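Local coordinates for protein orotidine 5'-phosphate decarboxylase (Streptomyces avermitilis, PDB 3V75) that probably catalyses the decarboxylation of orotidine 5'-phosphate to UMP and carbon dioxide, the last step of de novo UMP biosynthesis, at residues G226-Y231 against P255-A260; T70-L75 against A80-Q85. All coordinates share one frame; numbering follows the deposited sequence.

Interaction 1 of 2, residues G226-Y231 against P255-A260; sequences GDLSSY and PGVFGA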
loop_
_atom_site.group_PDB
_atom_site.type_symbol
_atom_site.label_atom_id
_atom_site.label_comp_id
_atom_site.label_asym_id
_atom_site.label_seq_id
_atom_site.Cartn_x
_atom_site.Cartn_y
_atom_site.Cartn_z
ATOM N N GLY A 226 -12.398 1.458 21.920
ATOM C CA GLY A 226 -12.860 1.802 23.260
ATOM C C GLY A 226 -11.897 2.631 24.097
ATOM O O GLY A 226 -12.232 3.061 25.214
ATOM N N ASP A 227 -10.701 2.859 23.550
ATOM C CA ASP A 227 -9.645 3.530 24.319
ATOM C C ASP A 227 -9.233 4.859 23.675
ATOM O O ASP A 227 -8.124 5.357 23.929
ATOM C CB ASP A 227 -8.432 2.601 24.536
ATOM C CG ASP A 227 -7.927 1.958 23.239
ATOM O OD1 ASP A 227 -8.370 2.339 22.102
ATOM O OD2 ASP A 227 -7.059 1.042 23.338
ATOM N N LEU A 228 -10.116 5.467 22.885
ATOM C CA LEU A 228 -9.763 6.739 22.253
ATOM C C LEU A 228 -9.530 7.856 23.262
ATOM O O LEU A 228 -8.849 8.852 22.954
ATOM C CB LEU A 228 -10.798 7.168 21.221
ATOM C CG LEU A 228 -10.924 6.188 20.052
ATOM C CD1 LEU A 228 -11.916 6.733 19.019
ATOM C CD2 LEU A 228 -9.567 5.914 19.379
ATOM N N SER A 229 -10.102 7.731 24.460
ATOM C CA SER A 229 -9.921 8.746 25.488
ATOM C C SER A 229 -8.448 8.838 25.945
ATOM O O SER A 229 -8.091 9.788 26.651
ATOM C CB SER A 229 -10.846 8.500 26.703
ATOM O OG SER A 229 -10.544 7.230 27.259
ATOM N N SER A 230 -7.635 7.841 25.585
ATOM C CA SER A 230 -6.225 7.836 25.939
ATOM C C SER A 230 -5.386 8.586 24.911
ATOM O O SER A 230 -4.166 8.720 25.099
ATOM C CB SER A 230 -5.720 6.394 26.029
ATOM O OG SER A 230 -6.304 5.766 27.158
ATOM N N TYR A 231 -6.011 9.093 23.859
ATOM C CA TYR A 231 -5.306 9.797 22.777
ATOM C C TYR A 231 -5.792 11.222 22.646
ATOM O O TYR A 231 -6.987 11.506 22.861
ATOM C CB TYR A 231 -5.472 9.047 21.455
ATOM C CG TYR A 231 -4.790 7.719 21.542
ATOM C CD1 TYR A 231 -3.406 7.618 21.306
ATOM C CD2 TYR A 231 -5.481 6.574 21.962
ATOM C CE1 TYR A 231 -2.741 6.394 21.450
ATOM C CE2 TYR A 231 -4.822 5.343 22.120
ATOM C CZ TYR A 231 -3.457 5.257 21.845
ATOM O OH TYR A 231 -2.829 4.046 21.989
ATOM N N PRO A 255 -20.543 11.421 19.236
ATOM C CA PRO A 255 -20.036 12.424 20.174
ATOM C C PRO A 255 -19.394 11.821 21.420
ATOM O O PRO A 255 -18.364 12.321 21.886
ATOM C CB PRO A 255 -21.289 13.266 20.498
ATOM C CG PRO A 255 -22.076 13.175 19.234
ATOM C CD PRO A 255 -21.898 11.758 18.750
ATOM N N GLY A 256 -19.972 10.759 21.990
ATOM C CA GLY A 256 -19.349 10.128 23.142
ATOM C C GLY A 256 -18.023 9.446 22.798
ATOM O O GLY A 256 -17.116 9.408 23.627
ATOM N N VAL A 257 -17.924 8.886 21.597
ATOM C CA VAL A 257 -16.696 8.182 21.191
ATOM C C VAL A 257 -15.536 9.189 20.964
ATOM O O VAL A 257 -14.414 8.991 21.482
ATOM C CB VAL A 257 -16.940 7.325 19.898
ATOM C CG1 VAL A 257 -15.612 6.740 19.363
ATOM C CG2 VAL A 257 -17.898 6.194 20.178
ATOM N N PHE A 258 -15.830 10.274 20.253
ATOM C CA PHE A 258 -14.797 11.212 19.812
ATOM C C PHE A 258 -14.648 12.482 20.645
ATOM O O PHE A 258 -13.682 13.240 20.447
ATOM C CB PHE A 258 -14.998 11.567 18.346
ATOM C CG PHE A 258 -14.659 10.444 17.418
ATOM C CD1 PHE A 258 -15.653 9.604 16.904
ATOM C CD2 PHE A 258 -13.324 10.205 17.073
ATOM C CE1 PHE A 258 -15.322 8.552 16.066
ATOM C CE2 PHE A 258 -12.993 9.154 16.228
ATOM C CZ PHE A 258 -13.969 8.338 15.723
ATOM N N GLY A 259 -15.558 12.738 21.590
ATOM C CA GLY A 259 -15.446 13.962 22.384
ATOM C C GLY A 259 -15.574 15.220 21.531
ATOM O O GLY A 259 -16.240 15.213 20.482
ATOM N N ALA A 260 -14.870 16.283 21.937
ATOM C CA ALA A 260 -14.913 17.549 21.211
ATOM C C ALA A 260 -14.423 17.387 19.774
ATOM O O ALA A 260 -14.873 18.093 18.862
ATOM C CB ALA A 260 -14.098 18.602 21.926
#
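L228, in the 3-10 turn of 226-231, faces V257 near the end of the short helix 254-258, and their CA atoms, 7.2 Å apart, mark the nearest backbone approach of the two segments. No hydrogen bond crosses, so the contact rests on three apolar side chains that bury 110 Å² in all. Within its own segment the turn is closed by S230 N to D227 O and by Y231 N to L228 O, each 3.0 Å, which hold the L228 backbone in the bend from which its side chain projects toward the helix.

One methyl of the leucine does the touching. L228 CD1 meets V257 CG1 at 3.7 Å and F258 CE2 at 3.8 Å, approaching that ring obliquely. V257 CG1 lies anti to its backbone N (chi1 172°), a rotation that brings this branch both against the leucine methyl and over one face of the neighbouring F258 ring, 3.7 Å above its plane and displaced toward the rim. The valine methyl is therefore shared between the two partners. F258 CB starts off away from the turn, yet its ring still brings CE2 against the leucine methyl. G259, with positive phi, breaks the helix directly afterwards.

L228 also packs on V221 of strand 217-221 and on L176 of strand 170-176, while F258 touches V221, A223 and L233. The contact thus joins the loop between strands 217-221 and 239-241 to helix 254-258, beside two neighbouring strands of the TIM barrel.

Interaction 2 of 2, residues T70-L75 against A80-Q85; sequences TVVEAL and AVFKPQ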
loop_
_atom_site.group_PDB
_atom_site.type_symbol
_atom_site.label_atom_id
_atom_site.label_comp_id
_atom_site.label_asym_id
_atom_site.label_seq_id
_atom_site.Cartn_x
_atom_site.Cartn_y
_atom_site.Cartn_z
ATOM N N THR A 70 -23.495 2.933 -10.556
ATOM C CA THR A 70 -24.760 3.170 -9.871
ATOM C C THR A 70 -24.534 3.960 -8.591
ATOM O O THR A 70 -25.331 4.859 -8.263
ATOM C CB THR A 70 -25.444 1.828 -9.546
ATOM O OG1 THR A 70 -25.886 1.260 -10.774
ATOM C CG2 THR A 70 -26.623 2.022 -8.580
ATOM N N VAL A 71 -23.464 3.638 -7.857
ATOM C CA VAL A 71 -23.189 4.359 -6.617
ATOM C C VAL A 71 -23.008 5.833 -6.893
ATOM O O VAL A 71 -23.613 6.666 -6.216
ATOM C CB VAL A 71 -21.981 3.797 -5.828
ATOM C CG1 VAL A 71 -21.648 4.717 -4.631
ATOM C CG2 VAL A 71 -22.293 2.358 -5.354
ATOM N N VAL A 72 -22.209 6.180 -7.910
ATOM C CA VAL A 72 -22.001 7.600 -8.180
ATOM C C VAL A 72 -23.225 8.276 -8.779
ATOM O O VAL A 72 -23.521 9.432 -8.455
ATOM C CB VAL A 72 -20.758 7.810 -9.062
ATOM C CG1 VAL A 72 -20.590 9.287 -9.369
ATOM C CG2 VAL A 72 -19.520 7.238 -8.337
ATOM N N GLU A 73 -23.959 7.572 -9.636
ATOM C CA GLU A 73 -25.188 8.168 -10.175
ATOM C C GLU A 73 -26.196 8.459 -9.071
ATOM O O GLU A 73 -26.825 9.518 -9.059
ATOM C CB GLU A 73 -25.839 7.267 -11.229
ATOM C CG GLU A 73 -25.004 7.259 -12.497
ATOM C CD GLU A 73 -25.492 6.297 -13.554
ATOM O OE1 GLU A 73 -26.316 5.378 -13.248
ATOM O OE2 GLU A 73 -25.029 6.428 -14.734
ATOM N N ALA A 74 -26.352 7.504 -8.151
ATOM C CA ALA A 74 -27.337 7.654 -7.082
ATOM C C ALA A 74 -26.934 8.711 -6.087
ATOM O O ALA A 74 -27.772 9.486 -5.617
ATOM C CB ALA A 74 -27.518 6.319 -6.335
ATOM N N LEU A 75 -25.656 8.732 -5.734
ATOM C CA LEU A 75 -25.197 9.501 -4.580
ATOM C C LEU A 75 -24.248 10.672 -4.857
ATOM O O LEU A 75 -24.027 11.481 -3.964
ATOM C CB LEU A 75 -24.505 8.547 -3.581
ATOM C CG LEU A 75 -25.435 7.469 -2.985
ATOM C CD1 LEU A 75 -24.591 6.575 -2.068
ATOM C CD2 LEU A 75 -26.608 8.089 -2.243
ATOM N N ALA A 80 -21.237 14.206 0.826
ATOM C CA ALA A 80 -20.057 15.067 0.972
ATOM C C ALA A 80 -18.799 14.401 0.404
ATOM O O ALA A 80 -18.010 15.052 -0.299
ATOM C CB ALA A 80 -19.828 15.457 2.422
ATOM N N VAL A 81 -18.603 13.123 0.712
ATOM C CA VAL A 81 -17.345 12.446 0.417
ATOM C C VAL A 81 -17.637 11.011 0.004
ATOM O O VAL A 81 -18.550 10.372 0.565
ATOM C CB VAL A 81 -16.439 12.394 1.686
ATOM C CG1 VAL A 81 -15.015 11.913 1.354
ATOM C CG2 VAL A 81 -16.399 13.747 2.390
ATOM N N PHE A 82 -16.869 10.485 -0.949
ATOM C CA PHE A 82 -16.812 9.036 -1.200
ATOM C C PHE A 82 -15.455 8.492 -0.852
ATOM O O PHE A 82 -14.449 9.218 -0.966
ATOM C CB PHE A 82 -16.958 8.724 -2.681
ATOM C CG PHE A 82 -18.352 8.856 -3.213
ATOM C CD1 PHE A 82 -19.375 7.996 -2.767
ATOM C CD2 PHE A 82 -18.635 9.756 -4.229
ATOM C CE1 PHE A 82 -20.659 8.076 -3.318
ATOM C CE2 PHE A 82 -19.910 9.828 -4.801
ATOM C CZ PHE A 82 -20.935 9.002 -4.325
ATOM N N LYS A 83 -15.390 7.213 -0.498
ATOM C CA LYS A 83 -14.105 6.562 -0.244
ATOM C C LYS A 83 -14.039 5.253 -1.006
ATOM O O LYS A 83 -14.435 4.206 -0.498
ATOM C CB LYS A 83 -13.891 6.345 1.255
ATOM C CG LYS A 83 -12.514 5.730 1.588
ATOM C CD LYS A 83 -12.230 5.705 3.078
ATOM C CE LYS A 83 -12.986 4.601 3.822
ATOM N NZ LYS A 83 -12.573 3.218 3.443
ATOM N N PRO A 84 -13.556 5.287 -2.254
ATOM C CA PRO A 84 -13.327 4.006 -2.930
ATOM C C PRO A 84 -12.206 3.251 -2.249
ATOM O O PRO A 84 -11.208 3.862 -1.856
ATOM C CB PRO A 84 -12.889 4.403 -4.346
ATOM C CG PRO A 84 -12.424 5.830 -4.199
ATOM C CD PRO A 84 -13.194 6.448 -3.080
ATOM N N GLN A 85 -12.353 1.933 -2.133
ATOM C CA GLN A 85 -11.289 1.075 -1.610
ATOM C C GLN A 85 -10.579 0.446 -2.800
ATOM O O GLN A 85 -11.116 -0.410 -3.482
ATOM C CB GLN A 85 -11.861 0.002 -0.658
ATOM C CG GLN A 85 -10.893 -1.098 -0.252
ATOM C CD GLN A 85 -9.548 -0.547 0.172
ATOM O OE1 GLN A 85 -8.535 -0.740 -0.543
ATOM N NE2 GLN A 85 -9.513 0.143 1.306
#
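Apolar packing accounts for the whole contact, with F82 of strand 81-84 inserted against V71, V72 and L75 of helix 61-75. The F82 ring reaches the helix near its carboxyl-terminal end, and of the 152 Å² buried between the segments, F82 alone contributes 95 Å². V71 CG1 stands 3.7 Å from F82 CE1, approaching the ring obliquely; this branch is anti to the backbone N (chi1 173°), and the two side chains run past each other in opposite directions. L75 comes differently: its CB sits at the ring edge, near the ring plane, 3.7 Å from F82 CZ. V72 is the more distant neighbour, its CA 4.2 Å from F82 CZ, with its methyl CG2 still farther from CE2. Residues 71, 72 and 75, spaced as on one side of a helix, thus gather round the outer end of a single ring.

No hydrogen bond crosses between the segments; the backbone bonds run along the helix and to the neighbouring strands. L75 N bonds to V71 O at 2.9 Å, tying together two of the residues that hold the ring, while F82 pairs through its backbone with L113 and V115 of strand 113-120. The axes of 70-75 and 81-84 are nearly antiparallel, at 174°, with a closest approach of 11.2 Å, as expected for an outer helix against the following strand of an alpha/beta barrel.

Polar groups of 80-85 act elsewhere: K83 NZ forms a salt bridge with D117 OD2, and Q85, just past the strand, caps the next helix with its OE1 on A87 N. Around the ring, A107 of helix 93-109 and I45 of strand 42-45 add further apolar cover. The chemistry implies that helix 61-75 is held against the sheet here by shape and burial of hydrocarbon surface, with no directional bond to fix the spacing.

In the fold
Both contacts are buried, apolar and free of hydrogen bonds between their segments, yet they occupy opposite sides of the chain's centre, with centres 28 Å apart and no touch between them. Interaction 2 lies nearer the middle, about 12 Å from the chain's centre, and joins an outer helix to the strand that follows it, with an aromatic ring coming from the strand. Interaction 1, about 19 Å out, lies nearer the periphery: its turn and short helix belong to connections between later barrel strands, several flanking residues are exposed, and a leucine methyl carries the contact. They share no helix or strand, but both belong to the same barrel.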